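PDB 2WBN: terminase, large subunit from Bacillus phage spp1, which packages viral DNA into empty capsids as an ATP-driven motor and cuts the genome with its metal-dependent nuclease domain, the part present here. Local coordinates for residues D49-G54 against E104-I109; A65-H70 against N189-A194; I81-D86 against T160-R165; I109-E114 against T195-E200; R129-K134 against F199-K204. All coordinates share one frame; numbering follows the deposited sequence.

Contact 1: residues D49-G54 against E104-I109; sequences DNIRQG and ESARII
Gln53 and Ile109 tie the two strands together through one direct backbone bond, Ile109 N to Gln53 O at 3.0 Å and nearly straight (174°). Beside it Gly54 CA approaches Ile109 O to 3.2 Å in a CA-H...O contact, and this parallel pairing sets the register between strands 51-56 and 108-110 of the central sheet. Gln53 leaves the backbone with CG anti to its carbonyl carbon (chi1 -57°) and then runs extended alongside the other segment. Its CB rests 3.4 Å from Arg107 O, and its CD reaches 4.0 Å from Ala106 CB. Ile51 turns CG2 the same way, to 3.8 Å from Ala106 CB, although the backbones have diverged there to a CA-CA distance of 6.8 Å. A water lies in the widening gap, weakly bonded to Gln53 N. The chemistry implies two regimes: backbone bonding fixes the end that leads to the manganese ligands Asp56 and Asp111, whereas methyl packing joins the splayed end.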
# COMPACT_ATOMS: atom_id res chain seq x y z
N ASP A 49 14.11 -7.69 -4.67
CA ASP A 49 14.06 -8.82 -3.74
C ASP A 49 13.95 -8.40 -2.27
O ASP A 49 14.38 -9.12 -1.37
CB ASP A 49 15.28 -9.73 -3.97
CG ASP A 49 14.90 -11.21 -4.03
OD1 ASP A 49 13.73 -11.55 -3.74
OD2 ASP A 49 15.78 -12.02 -4.38
N ASN A 50 13.37 -7.23 -2.03
CA ASN A 50 13.06 -6.78 -0.68
C ASN A 50 11.60 -6.33 -0.71
O ASN A 50 11.27 -5.15 -0.60
CB ASN A 50 14.01 -5.66 -0.25
CG ASN A 50 13.97 -5.41 1.25
OD1 ASN A 50 13.57 -6.27 2.02
ND2 ASN A 50 14.40 -4.23 1.66
N ILE A 51 10.73 -7.32 -0.90
CA ILE A 51 9.32 -7.10 -1.14
C ILE A 51 8.56 -6.78 0.13
O ILE A 51 8.81 -7.37 1.19
CB ILE A 51 8.68 -8.32 -1.83
CG1 ILE A 51 9.23 -8.47 -3.26
CG2 ILE A 51 7.15 -8.21 -1.86
CD1 ILE A 51 10.34 -9.45 -3.37
N ARG A 52 7.62 -5.86 0.01
CA ARG A 52 6.66 -5.56 1.06
C ARG A 52 5.28 -5.53 0.46
O ARG A 52 5.06 -4.90 -0.58
CB ARG A 52 6.96 -4.20 1.68
CG ARG A 52 8.30 -4.12 2.34
CD ARG A 52 8.38 -4.96 3.59
NE ARG A 52 9.62 -4.65 4.30
CZ ARG A 52 10.82 -5.16 4.02
NH1 ARG A 52 11.86 -4.79 4.75
NH2 ARG A 52 11.00 -6.04 3.03
N GLN A 53 4.34 -6.21 1.11
CA GLN A 53 2.96 -6.26 0.63
C GLN A 53 1.98 -5.86 1.72
O GLN A 53 2.15 -6.23 2.90
CB GLN A 53 2.61 -7.64 0.07
CG GLN A 53 3.55 -8.10 -1.04
CD GLN A 53 3.18 -9.45 -1.61
OE1 GLN A 53 3.11 -10.47 -0.90
NE2 GLN A 53 2.95 -9.48 -2.90
N GLY A 54 0.97 -5.10 1.32
CA GLY A 54 -0.09 -4.65 2.23
C GLY A 54 -1.47 -4.88 1.65
O GLY A 54 -1.65 -5.00 0.44
N GLU A 104 2.49 -15.29 -3.30
CA GLU A 104 2.08 -16.00 -2.07
C GLU A 104 3.28 -16.19 -1.14
O GLU A 104 3.11 -16.39 0.07
CB GLU A 104 1.50 -17.39 -2.38
CG GLU A 104 0.89 -17.58 -3.77
CD GLU A 104 1.20 -18.94 -4.36
OE1 GLU A 104 1.73 -19.01 -5.50
OE2 GLU A 104 0.91 -19.94 -3.68
N SER A 105 4.47 -16.15 -1.72
CA SER A 105 5.69 -16.46 -0.99
C SER A 105 6.23 -15.27 -0.21
O SER A 105 7.12 -15.43 0.61
CB SER A 105 6.76 -16.99 -1.96
OG SER A 105 6.92 -16.10 -3.05
N ALA A 106 5.72 -14.07 -0.48
CA ALA A 106 6.07 -12.90 0.30
C ALA A 106 4.91 -12.59 1.25
O ALA A 106 3.74 -12.78 0.91
CB ALA A 106 6.37 -11.70 -0.60
N ARG A 107 5.25 -12.10 2.43
CA ARG A 107 4.28 -11.81 3.46
C ARG A 107 3.32 -10.69 3.07
O ARG A 107 3.74 -9.72 2.47
CB ARG A 107 5.00 -11.40 4.74
CG ARG A 107 4.08 -11.13 5.89
CD ARG A 107 4.82 -11.18 7.18
NE ARG A 107 5.77 -10.09 7.30
CZ ARG A 107 6.62 -9.95 8.31
NH1 ARG A 107 6.64 -10.83 9.31
NH2 ARG A 107 7.45 -8.91 8.34
N ILE A 108 2.05 -10.83 3.47
CA ILE A 108 1.05 -9.75 3.33
C ILE A 108 0.64 -9.27 4.72
O ILE A 108 0.19 -10.08 5.56
CB ILE A 108 -0.20 -10.22 2.53
CG1 ILE A 108 0.21 -10.72 1.14
CG2 ILE A 108 -1.24 -9.09 2.41
CD1 ILE A 108 -0.89 -11.47 0.39
N ILE A 109 0.84 -7.99 4.99
CA ILE A 109 0.37 -7.37 6.21
C ILE A 109 -0.98 -6.75 5.89
O ILE A 109 -1.10 -5.94 4.97
CB ILE A 109 1.36 -6.32 6.79
CG1 ILE A 109 2.73 -6.98 7.07
CG2 ILE A 109 0.82 -5.78 8.11
CD1 ILE A 109 3.79 -6.04 7.70
O HOH W 1 5.93 -8.52 2.05

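Contact 2: residues A65-H70 against N189-A194; sequences AFVRWH and NHTIDA
Ala65 and Val67 on strand 64-72 meet Ala194, Thr191 and His190 on helix 190-198, the helix-on-sheet packing of an RNase H-like nuclease core. The short axes approach to 7.5 Å at a crossing angle of -54°, a separation in keeping with the small residues at the interface. Ala65 and Val67 both point toward the helix, and Ala194 points back between them: its CB lies 3.4 Å from Ala65 O and 3.8 Å from Val67 CG2. Val67 lays both branches on Ala194. CG1, anti to the carbonyl carbon (chi1 -57°), also reaches Thr191, 4.0 Å from its CB, while CG2 lies over the backbone of Ala194 and also touches the indole edge of Trp69 in the ring plane. Thr191 presents carbon to Val67, and its hydroxyl is hydrogen-bonded to Glu166. The side chain of His190 touches the strand only through CB, 4.1 Å from Ala65 CB, and its imidazole leads away. That divergence matters because His190 and Asp193 bind the second manganese ion, so the side chains meet the sheet largely through carbon while the metal ligands leave it in other directions. No hydrogen bond crosses the interface; one polar atom, His190 O, accepts Ala194 N within the helix and has Ala65 CB 3.7 Å away.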
# COMPACT_ATOMS: atom_id res chain seq x y z
N ALA A 65 -7.82 -2.99 -1.40
CA ALA A 65 -6.59 -2.53 -2.07
C ALA A 65 -5.40 -3.37 -1.61
O ALA A 65 -5.03 -3.35 -0.42
CB ALA A 65 -6.35 -1.06 -1.80
N PHE A 66 -4.88 -4.18 -2.54
CA PHE A 66 -3.65 -4.94 -2.36
C PHE A 66 -2.49 -4.19 -3.03
O PHE A 66 -2.62 -3.78 -4.19
CB PHE A 66 -3.78 -6.32 -3.00
CG PHE A 66 -2.49 -7.09 -3.06
CD1 PHE A 66 -2.02 -7.77 -1.94
CD2 PHE A 66 -1.74 -7.12 -4.22
CE1 PHE A 66 -0.83 -8.47 -1.99
CE2 PHE A 66 -0.54 -7.82 -4.28
CZ PHE A 66 -0.08 -8.49 -3.16
N VAL A 67 -1.38 -4.02 -2.32
CA VAL A 67 -0.18 -3.39 -2.90
C VAL A 67 1.04 -4.28 -2.68
O VAL A 67 1.15 -4.95 -1.65
CB VAL A 67 0.05 -1.96 -2.35
CG1 VAL A 67 -1.19 -1.08 -2.60
CG2 VAL A 67 0.46 -1.97 -0.83
N ARG A 68 1.95 -4.27 -3.67
CA ARG A 68 3.25 -4.92 -3.59
C ARG A 68 4.33 -3.90 -4.00
O ARG A 68 4.23 -3.32 -5.08
CB ARG A 68 3.29 -6.13 -4.50
CG ARG A 68 4.64 -6.87 -4.59
CD ARG A 68 4.56 -7.93 -5.71
NE ARG A 68 5.80 -8.71 -5.89
CZ ARG A 68 6.12 -9.83 -5.23
NH1 ARG A 68 5.32 -10.33 -4.30
NH2 ARG A 68 7.27 -10.45 -5.49
N TRP A 69 5.31 -3.72 -3.12
CA TRP A 69 6.41 -2.76 -3.30
C TRP A 69 7.76 -3.44 -3.10
O TRP A 69 7.85 -4.47 -2.43
CB TRP A 69 6.33 -1.70 -2.23
CG TRP A 69 5.15 -0.83 -2.25
CD1 TRP A 69 3.92 -1.09 -1.69
CD2 TRP A 69 5.09 0.49 -2.77
NE1 TRP A 69 3.08 -0.02 -1.89
CE2 TRP A 69 3.78 0.97 -2.54
CE3 TRP A 69 5.99 1.30 -3.45
CZ2 TRP A 69 3.37 2.23 -2.96
CZ3 TRP A 69 5.58 2.55 -3.87
CH2 TRP A 69 4.30 3.01 -3.63
N HIS A 70 8.81 -2.82 -3.62
CA HIS A 70 10.19 -3.15 -3.29
C HIS A 70 10.80 -2.01 -2.49
O HIS A 70 10.57 -0.83 -2.80
CB HIS A 70 11.03 -3.38 -4.54
CG HIS A 70 12.50 -3.47 -4.26
ND1 HIS A 70 13.06 -4.51 -3.56
CD2 HIS A 70 13.52 -2.63 -4.56
CE1 HIS A 70 14.37 -4.32 -3.44
NE2 HIS A 70 14.67 -3.19 -4.05
N ASN A 189 -7.67 7.08 -0.65
CA ASN A 189 -6.37 6.82 -0.01
C ASN A 189 -6.19 5.36 0.32
O ASN A 189 -5.40 4.99 1.18
CB ASN A 189 -6.26 7.64 1.28
CG ASN A 189 -7.23 7.16 2.35
OD1 ASN A 189 -8.31 6.60 2.04
ND2 ASN A 189 -6.87 7.36 3.61
N HIS A 190 -6.90 4.50 -0.40
CA HIS A 190 -6.96 3.09 -0.05
C HIS A 190 -5.63 2.36 -0.28
O HIS A 190 -5.22 1.51 0.54
CB HIS A 190 -8.14 2.45 -0.80
CG HIS A 190 -9.34 3.34 -0.81
ND1 HIS A 190 -10.07 3.61 0.33
CD2 HIS A 190 -9.87 4.13 -1.78
CE1 HIS A 190 -11.02 4.48 0.05
NE2 HIS A 190 -10.93 4.80 -1.23
N THR A 191 -4.92 2.72 -1.36
CA THR A 191 -3.60 2.16 -1.60
C THR A 191 -2.54 2.76 -0.68
O THR A 191 -1.51 2.14 -0.43
CB THR A 191 -3.10 2.35 -3.07
OG1 THR A 191 -2.90 3.75 -3.34
CG2 THR A 191 -4.09 1.76 -4.07
N ILE A 192 -2.77 3.97 -0.19
CA ILE A 192 -1.85 4.61 0.76
C ILE A 192 -1.95 3.89 2.11
O ILE A 192 -0.93 3.56 2.73
CB ILE A 192 -2.14 6.10 0.95
CG1 ILE A 192 -2.16 6.85 -0.40
CG2 ILE A 192 -1.06 6.75 1.82
CD1 ILE A 192 -2.56 8.31 -0.30
N ASP A 193 -3.17 3.62 2.55
CA ASP A 193 -3.39 2.78 3.74
C ASP A 193 -2.72 1.43 3.60
O ASP A 193 -2.00 1.01 4.49
CB ASP A 193 -4.88 2.58 4.01
CG ASP A 193 -5.54 3.82 4.61
OD1 ASP A 193 -4.83 4.68 5.15
OD2 ASP A 193 -6.78 3.91 4.54
N ALA A 194 -2.93 0.75 2.48
CA ALA A 194 -2.32 -0.56 2.24
C ALA A 194 -0.80 -0.50 2.28
O ALA A 194 -0.16 -1.42 2.80
CB ALA A 194 -2.79 -1.17 0.93

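Contact 3: residues I81-D86 against T160-R165; sequences IDELVD and TPNIAR
A buried carboxylate, that of Glu83, reaches from strand 77-86 into the first turn of a helix and accepts three hydrogen bonds. OE1 takes Ile163 N and OE2 takes Asn162 N, each at 2.8 Å and each on the syn lone pair, so the two oxygens together grip adjacent backbone amides. OE2 also receives Asn162 ND2 at 3.0 Å, but this donor stands 58° above the carboxylate plane and the bond is bent. Such a setting at a helix N-terminus would probably favour the ionised form of Glu83. The side chain gets there with CG between its backbone N and carbonyl carbon (chi1 72°), followed by an extended chain that slides past Ile163 in the opposite direction. On one face of the central sheet, the axes of strand segment 81-86 and helical turn 161-165 run almost perpendicular (88°). Just before Glu83 the strand carries a classic beta bulge, Ile81 and Asp82 opposite Arg68, and Thr160 CG2 packs 3.5 Å from Asp82 CA beside it. Asp82 OD1 accepts Glu83 N, while its other oxygen bonds to Tyr103. Further along, Val85 and Asn162 approach from opposite directions, with Val85 CG2 3.6 Å from Asn162 ND2.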
# COMPACT_ATOMS: atom_id res chain seq x y z
N ILE A 81 5.33 -2.18 -7.42
CA ILE A 81 5.46 -3.31 -8.35
C ILE A 81 4.11 -3.69 -8.93
O ILE A 81 3.96 -3.85 -10.14
CB ILE A 81 6.09 -4.55 -7.65
CG1 ILE A 81 7.50 -4.22 -7.14
CG2 ILE A 81 6.12 -5.74 -8.61
CD1 ILE A 81 8.21 -5.37 -6.39
N ASP A 82 3.12 -3.84 -8.05
CA ASP A 82 1.82 -4.26 -8.49
C ASP A 82 0.74 -3.85 -7.47
O ASP A 82 1.05 -3.38 -6.38
CB ASP A 82 1.83 -5.77 -8.72
CG ASP A 82 0.88 -6.22 -9.83
OD1 ASP A 82 0.05 -5.41 -10.30
OD2 ASP A 82 0.97 -7.40 -10.22
N GLU A 83 -0.51 -4.02 -7.87
CA GLU A 83 -1.66 -3.65 -7.06
C GLU A 83 -2.90 -4.41 -7.54
O GLU A 83 -2.95 -4.90 -8.67
CB GLU A 83 -1.92 -2.14 -7.16
CG GLU A 83 -2.48 -1.73 -8.52
CD GLU A 83 -2.64 -0.25 -8.75
OE1 GLU A 83 -2.10 0.56 -7.97
OE2 GLU A 83 -3.33 0.13 -9.73
N LEU A 84 -3.90 -4.49 -6.66
CA LEU A 84 -5.24 -4.88 -7.03
C LEU A 84 -6.18 -4.01 -6.23
O LEU A 84 -6.15 -4.02 -4.99
CB LEU A 84 -5.52 -6.37 -6.74
CG LEU A 84 -6.90 -6.92 -7.12
CD1 LEU A 84 -7.12 -6.98 -8.65
CD2 LEU A 84 -7.09 -8.30 -6.50
N VAL A 85 -7.02 -3.25 -6.93
CA VAL A 85 -8.05 -2.42 -6.32
C VAL A 85 -9.41 -2.89 -6.82
O VAL A 85 -9.68 -2.89 -8.03
CB VAL A 85 -7.81 -0.93 -6.62
CG1 VAL A 85 -8.90 -0.05 -5.95
CG2 VAL A 85 -6.40 -0.50 -6.14
N ASP A 86 -10.28 -3.27 -5.89
CA ASP A 86 -11.57 -3.85 -6.22
C ASP A 86 -12.65 -3.32 -5.29
O ASP A 86 -12.62 -3.59 -4.08
CB ASP A 86 -11.42 -5.36 -6.06
CG ASP A 86 -12.54 -6.14 -6.66
OD1 ASP A 86 -13.52 -5.53 -7.16
OD2 ASP A 86 -12.42 -7.40 -6.63
N THR A 160 0.96 0.34 -11.91
CA THR A 160 0.11 0.56 -10.72
C THR A 160 -0.65 1.87 -10.83
O THR A 160 -0.29 2.86 -10.17
CB THR A 160 0.91 0.52 -9.41
OG1 THR A 160 1.94 1.52 -9.40
CG2 THR A 160 1.55 -0.87 -9.19
N PRO A 161 -1.68 1.91 -11.70
CA PRO A 161 -2.37 3.20 -11.98
C PRO A 161 -3.12 3.78 -10.79
O PRO A 161 -3.21 5.00 -10.66
CB PRO A 161 -3.34 2.86 -13.10
CG PRO A 161 -3.50 1.38 -13.06
CD PRO A 161 -2.19 0.83 -12.55
N ASN A 162 -3.64 2.91 -9.92
CA ASN A 162 -4.36 3.38 -8.74
C ASN A 162 -3.43 4.01 -7.70
O ASN A 162 -3.71 5.11 -7.20
CB ASN A 162 -5.16 2.22 -8.09
CG ASN A 162 -6.34 1.79 -8.93
OD1 ASN A 162 -7.31 2.53 -9.06
ND2 ASN A 162 -6.26 0.59 -9.52
N ILE A 163 -2.34 3.34 -7.39
CA ILE A 163 -1.29 3.90 -6.53
C ILE A 163 -0.82 5.26 -7.08
O ILE A 163 -0.75 6.25 -6.35
CB ILE A 163 -0.07 2.94 -6.39
CG1 ILE A 163 -0.43 1.70 -5.58
CG2 ILE A 163 1.12 3.65 -5.69
CD1 ILE A 163 0.62 0.59 -5.64
N ALA A 164 -0.53 5.31 -8.38
CA ALA A 164 -0.12 6.56 -9.03
C ALA A 164 -1.14 7.69 -8.83
O ALA A 164 -0.78 8.77 -8.40
CB ALA A 164 0.15 6.35 -10.55
N ARG A 165 -2.42 7.42 -9.09
CA ARG A 165 -3.47 8.41 -8.96
C ARG A 165 -3.64 8.87 -7.51
O ARG A 165 -3.69 10.06 -7.23
CB ARG A 165 -4.81 7.87 -9.48
CG ARG A 165 -5.93 8.94 -9.47
CD ARG A 165 -7.28 8.41 -9.95
NE ARG A 165 -7.55 7.09 -9.41
CZ ARG A 165 -7.99 6.84 -8.19
NH1 ARG A 165 -8.16 5.57 -7.83
NH2 ARG A 165 -8.26 7.83 -7.33

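Contact 4: residues I109-E114 against T195-E200; sequences IADSSE and TRYAFE
At the edge of the nuclease metal site, Asp111 and Tyr197 bring the end of strand 108-110 against the last turn of helix 190-198. Tyr197 extends its ring along the strand end: CD2 lies 3.7 Å from Asp111 N, and CE2 is 3.8 Å from Asp111 CB. Its hydroxyl continues to a hydrogen bond with Asp56, which binds both manganese ions. Asp111, a ligand of the first ion, holds its CG anti to the backbone N (chi1 170°), which turns the carboxylate back over its own loop. There OD1 accepts both Ser113 N, at 3.1 Å, and Ser113 OG, at 2.7 Å, from the same face of the carboxylate plane, while OD2 accepts Phe57 N. The bond from the amide two residues on makes a local Asx turn that holds Asp111. A water lies between the two side chains and donates to Tyr197 OH at 3.2 Å. Deeper in, Ile109 spreads two branches around the helix end, with CG2 and CD1 both 3.5 Å from Tyr197 O. The chain of Glu200 crosses Ile109 at a slant, its CG 4.0 Å from CD1. Metal-binding aspartates gathered at strand ends and a helix make the acidic two-metal site typical of RNase H-like nucleases.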
# COMPACT_ATOMS: atom_id res chain seq x y z
N ILE A 109 0.84 -7.99 4.99
CA ILE A 109 0.37 -7.37 6.21
C ILE A 109 -0.98 -6.75 5.89
O ILE A 109 -1.10 -5.94 4.97
CB ILE A 109 1.36 -6.32 6.79
CG1 ILE A 109 2.73 -6.98 7.07
CG2 ILE A 109 0.82 -5.78 8.11
CD1 ILE A 109 3.79 -6.04 7.70
N ALA A 110 -2.00 -7.17 6.65
CA ALA A 110 -3.36 -6.82 6.34
C ALA A 110 -4.05 -6.03 7.42
O ALA A 110 -3.87 -6.25 8.61
CB ALA A 110 -4.18 -8.09 6.02
N ASP A 111 -4.88 -5.10 6.95
CA ASP A 111 -5.93 -4.41 7.70
C ASP A 111 -6.52 -5.27 8.82
O ASP A 111 -7.30 -6.19 8.56
CB ASP A 111 -6.99 -4.00 6.64
CG ASP A 111 -8.30 -3.47 7.21
OD1 ASP A 111 -8.39 -3.11 8.41
OD2 ASP A 111 -9.27 -3.40 6.39
N SER A 112 -6.17 -4.95 10.07
CA SER A 112 -6.52 -5.79 11.21
C SER A 112 -7.97 -5.59 11.69
O SER A 112 -8.39 -6.27 12.60
CB SER A 112 -5.53 -5.60 12.37
OG SER A 112 -5.62 -4.30 12.93
N SER A 113 -8.72 -4.67 11.07
CA SER A 113 -10.12 -4.44 11.43
C SER A 113 -11.05 -5.58 10.98
O SER A 113 -12.19 -5.67 11.43
CB SER A 113 -10.64 -3.12 10.84
OG SER A 113 -10.86 -3.22 9.45
N GLU A 114 -10.54 -6.46 10.12
CA GLU A 114 -11.31 -7.59 9.62
C GLU A 114 -10.59 -8.91 9.96
O GLU A 114 -10.07 -9.60 9.08
CB GLU A 114 -11.52 -7.44 8.11
CG GLU A 114 -12.27 -6.16 7.72
CD GLU A 114 -12.94 -6.22 6.34
OE1 GLU A 114 -13.13 -7.34 5.78
OE2 GLU A 114 -13.29 -5.16 5.81
N THR A 195 -0.24 0.56 1.70
CA THR A 195 1.20 0.81 1.76
C THR A 195 1.73 1.03 3.19
O THR A 195 2.73 0.44 3.57
CB THR A 195 1.57 2.00 0.87
OG1 THR A 195 1.13 1.72 -0.46
CG2 THR A 195 3.09 2.25 0.88
N ARG A 196 1.07 1.86 3.99
CA ARG A 196 1.40 1.95 5.42
C ARG A 196 1.50 0.59 6.11
O ARG A 196 2.49 0.33 6.82
CB ARG A 196 0.37 2.74 6.18
CG ARG A 196 0.60 4.21 6.26
CD ARG A 196 -0.15 4.70 7.49
NE ARG A 196 -1.59 4.50 7.28
CZ ARG A 196 -2.38 3.70 7.99
NH1 ARG A 196 -1.92 2.96 9.00
NH2 ARG A 196 -3.66 3.64 7.66
N TYR A 197 0.48 -0.25 5.95
CA TYR A 197 0.51 -1.58 6.57
C TYR A 197 1.74 -2.34 6.08
O TYR A 197 2.45 -2.91 6.88
CB TYR A 197 -0.72 -2.44 6.25
CG TYR A 197 -2.06 -1.78 6.39
CD1 TYR A 197 -2.30 -0.83 7.38
CD2 TYR A 197 -3.11 -2.13 5.55
CE1 TYR A 197 -3.55 -0.23 7.51
CE2 TYR A 197 -4.33 -1.53 5.64
CZ TYR A 197 -4.56 -0.59 6.63
OH TYR A 197 -5.79 -0.02 6.72
N ALA A 198 1.98 -2.31 4.77
CA ALA A 198 3.07 -3.09 4.18
C ALA A 198 4.43 -2.75 4.79
O ALA A 198 5.28 -3.62 4.92
CB ALA A 198 3.11 -2.88 2.66
N PHE A 199 4.62 -1.47 5.13
CA PHE A 199 5.88 -0.97 5.70
C PHE A 199 5.88 -0.73 7.21
O PHE A 199 6.82 -0.13 7.73
CB PHE A 199 6.26 0.32 5.00
CG PHE A 199 6.79 0.11 3.63
CD1 PHE A 199 5.94 0.16 2.54
CD2 PHE A 199 8.11 -0.23 3.44
CE1 PHE A 199 6.43 -0.07 1.25
CE2 PHE A 199 8.60 -0.45 2.16
CZ PHE A 199 7.75 -0.39 1.08
N GLU A 200 4.86 -1.20 7.93
CA GLU A 200 4.78 -0.90 9.36
C GLU A 200 5.99 -1.41 10.16
O GLU A 200 6.39 -0.78 11.13
CB GLU A 200 3.46 -1.40 9.98
CG GLU A 200 3.32 -2.91 10.09
CD GLU A 200 2.22 -3.34 11.06
OE1 GLU A 200 1.33 -2.54 11.41
OE2 GLU A 200 2.27 -4.51 11.49
O HOH W 2 -6.92 -1.38 9.38

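Contact 5: residues R129-K134 against F199-K204; sequences RIEGAK and FERDMK
Glu200 and Lys134 fasten the loop after helix 190-198 to the residues just past edge strand 130-132 through a four-residue salt-bridge network with Glu131 and Arg201. The tight half centres on the buried Glu200. Its OE2 accepts Lys134 N at 2.7 Å on the syn lone pair, and Arg201 NE at 2.6 Å from the anti side; OE1 accepts Lys135 N, so bonds on both oxygens hold the carboxylate. Ala133 CB fits 3.5 Å from Glu200 OE1. Toward solvent the grip is looser. Arg201 bends at chi2 (-59°) and swings its guanidinium end-on to Glu131, with NH2 3.0 Å and NH1 3.3 Å from the single atom OE2. That atom lies in the guanidinium plane, but the carboxylate is turned 65° from it, which rules out a coplanar fork. The exposed Lys134 crosses Arg201 at about a right angle and curls back, its NZ bonded weakly to the same Glu131 OE2. Its methylene CD sits 3.6 Å above the guanidinium plane, over the centre.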
# COMPACT_ATOMS: atom_id res chain seq x y z
N ARG A 129 0.94 -16.77 4.32
CA ARG A 129 1.78 -15.69 4.82
C ARG A 129 1.02 -14.38 4.91
O ARG A 129 1.49 -13.34 4.50
CB ARG A 129 3.03 -15.55 3.95
CG ARG A 129 3.89 -16.82 3.95
CD ARG A 129 5.13 -16.74 3.10
NE ARG A 129 5.72 -18.08 2.95
CZ ARG A 129 6.95 -18.33 2.50
NH1 ARG A 129 7.76 -17.35 2.15
NH2 ARG A 129 7.36 -19.59 2.41
N ILE A 130 -0.20 -14.44 5.42
CA ILE A 130 -0.93 -13.21 5.69
C ILE A 130 -0.94 -13.06 7.20
O ILE A 130 -1.12 -14.04 7.94
CB ILE A 130 -2.35 -13.23 5.10
CG1 ILE A 130 -3.05 -11.88 5.36
CG2 ILE A 130 -3.19 -14.39 5.66
CD1 ILE A 130 -4.11 -11.57 4.36
N GLU A 131 -0.66 -11.84 7.68
CA GLU A 131 -0.86 -11.55 9.09
C GLU A 131 -1.46 -10.16 9.29
O GLU A 131 -1.31 -9.27 8.45
CB GLU A 131 0.42 -11.74 9.90
CG GLU A 131 1.48 -10.65 9.76
CD GLU A 131 2.75 -11.01 10.53
OE1 GLU A 131 3.58 -11.76 9.98
OE2 GLU A 131 2.91 -10.54 11.68
N GLY A 132 -2.16 -10.00 10.41
CA GLY A 132 -2.75 -8.73 10.77
C GLY A 132 -1.68 -7.69 11.03
O GLY A 132 -0.62 -8.01 11.59
N ALA A 133 -1.94 -6.46 10.59
CA ALA A 133 -1.11 -5.33 10.97
C ALA A 133 -1.09 -5.24 12.49
O ALA A 133 -2.13 -5.23 13.12
CB ALA A 133 -1.64 -4.04 10.38
N LYS A 134 0.12 -5.19 13.05
CA LYS A 134 0.30 -5.06 14.50
C LYS A 134 -0.02 -3.66 15.00
O LYS A 134 -0.53 -3.49 16.11
CB LYS A 134 1.73 -5.44 14.90
CG LYS A 134 2.01 -6.94 14.82
CD LYS A 134 3.47 -7.27 15.10
CE LYS A 134 3.65 -8.75 15.46
NZ LYS A 134 3.01 -9.65 14.44
N PHE A 199 4.62 -1.47 5.13
CA PHE A 199 5.88 -0.97 5.70
C PHE A 199 5.88 -0.73 7.21
O PHE A 199 6.82 -0.13 7.73
CB PHE A 199 6.26 0.32 5.00
CG PHE A 199 6.79 0.11 3.63
CD1 PHE A 199 5.94 0.16 2.54
CD2 PHE A 199 8.11 -0.23 3.44
CE1 PHE A 199 6.43 -0.07 1.25
CE2 PHE A 199 8.60 -0.45 2.16
CZ PHE A 199 7.75 -0.39 1.08
N GLU A 200 4.86 -1.20 7.93
CA GLU A 200 4.78 -0.90 9.36
C GLU A 200 5.99 -1.41 10.16
O GLU A 200 6.39 -0.78 11.13
CB GLU A 200 3.46 -1.40 9.98
CG GLU A 200 3.32 -2.91 10.09
CD GLU A 200 2.22 -3.34 11.06
OE1 GLU A 200 1.33 -2.54 11.41
OE2 GLU A 200 2.27 -4.51 11.49
N ARG A 201 6.58 -2.53 9.75
CA ARG A 201 7.72 -3.12 10.49
C ARG A 201 9.05 -2.45 10.15
O ARG A 201 10.07 -2.79 10.75
CB ARG A 201 7.87 -4.62 10.22
CG ARG A 201 6.58 -5.45 10.27
CD ARG A 201 5.87 -5.37 11.62
NE ARG A 201 4.51 -5.91 11.55
CZ ARG A 201 4.20 -7.20 11.52
NH1 ARG A 201 5.15 -8.14 11.58
NH2 ARG A 201 2.92 -7.58 11.46
N ASP A 202 9.07 -1.54 9.18
CA ASP A 202 10.32 -0.93 8.75
C ASP A 202 10.52 0.46 9.33
O ASP A 202 11.51 1.12 9.02
CB ASP A 202 10.35 -0.86 7.23
CG ASP A 202 10.40 -2.23 6.60
OD1 ASP A 202 9.37 -2.66 6.02
OD2 ASP A 202 11.46 -2.88 6.66
N MSE A 203 9.62 0.90 10.20
CA MSE A 203 9.60 2.30 10.62
C MSE A 203 10.26 2.51 11.99
O MSE A 203 10.57 1.54 12.69
CB MSE A 203 8.17 2.82 10.63
CG MSE A 203 7.44 2.53 9.34
SE MSE A 203 5.60 3.08 9.47
CE MSE A 203 5.05 2.75 7.61
N LYS A 204 10.47 3.78 12.33
CA LYS A 204 11.35 4.26 13.42
C LYS A 204 12.73 4.64 12.87
O LYS A 204 13.68 3.86 12.96
CB LYS A 204 11.50 3.27 14.60
CG LYS A 204 10.20 3.00 15.36
CD LYS A 204 10.45 2.26 16.65
CE LYS A 204 9.13 1.92 17.34
NZ LYS A 204 9.33 1.36 18.70

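How the contacts relate
All five contacts involve one mixed sheet, whose strands 77-86, 64-72, 51-56, 108-110 and 130-132 lie side by side in that order. Contact 1 joins two of these strands; contacts 2 and 4 set successive parts of helix 190-198 against the sheet, their centres about 9 Å apart. Contact 3 adds helix 161-169 over strand 77-86, inside the sheet, its centre about 7 Å from that of contact 2; contact 5 lies at the outer edge strand 130-132, its centre about 20 Å from that of contact 3. Contacts 4 and 5 share Phe199 and Glu200, and contacts 1 and 4 share Ile109. Along the chain, contact 3 opens and closes between the segments of contact 2. The C-terminal helix thereby brings His190 and Asp193 to Asp56 on strand 51-56 and Asp111 just past strand 108-110, assembling the two-manganese site.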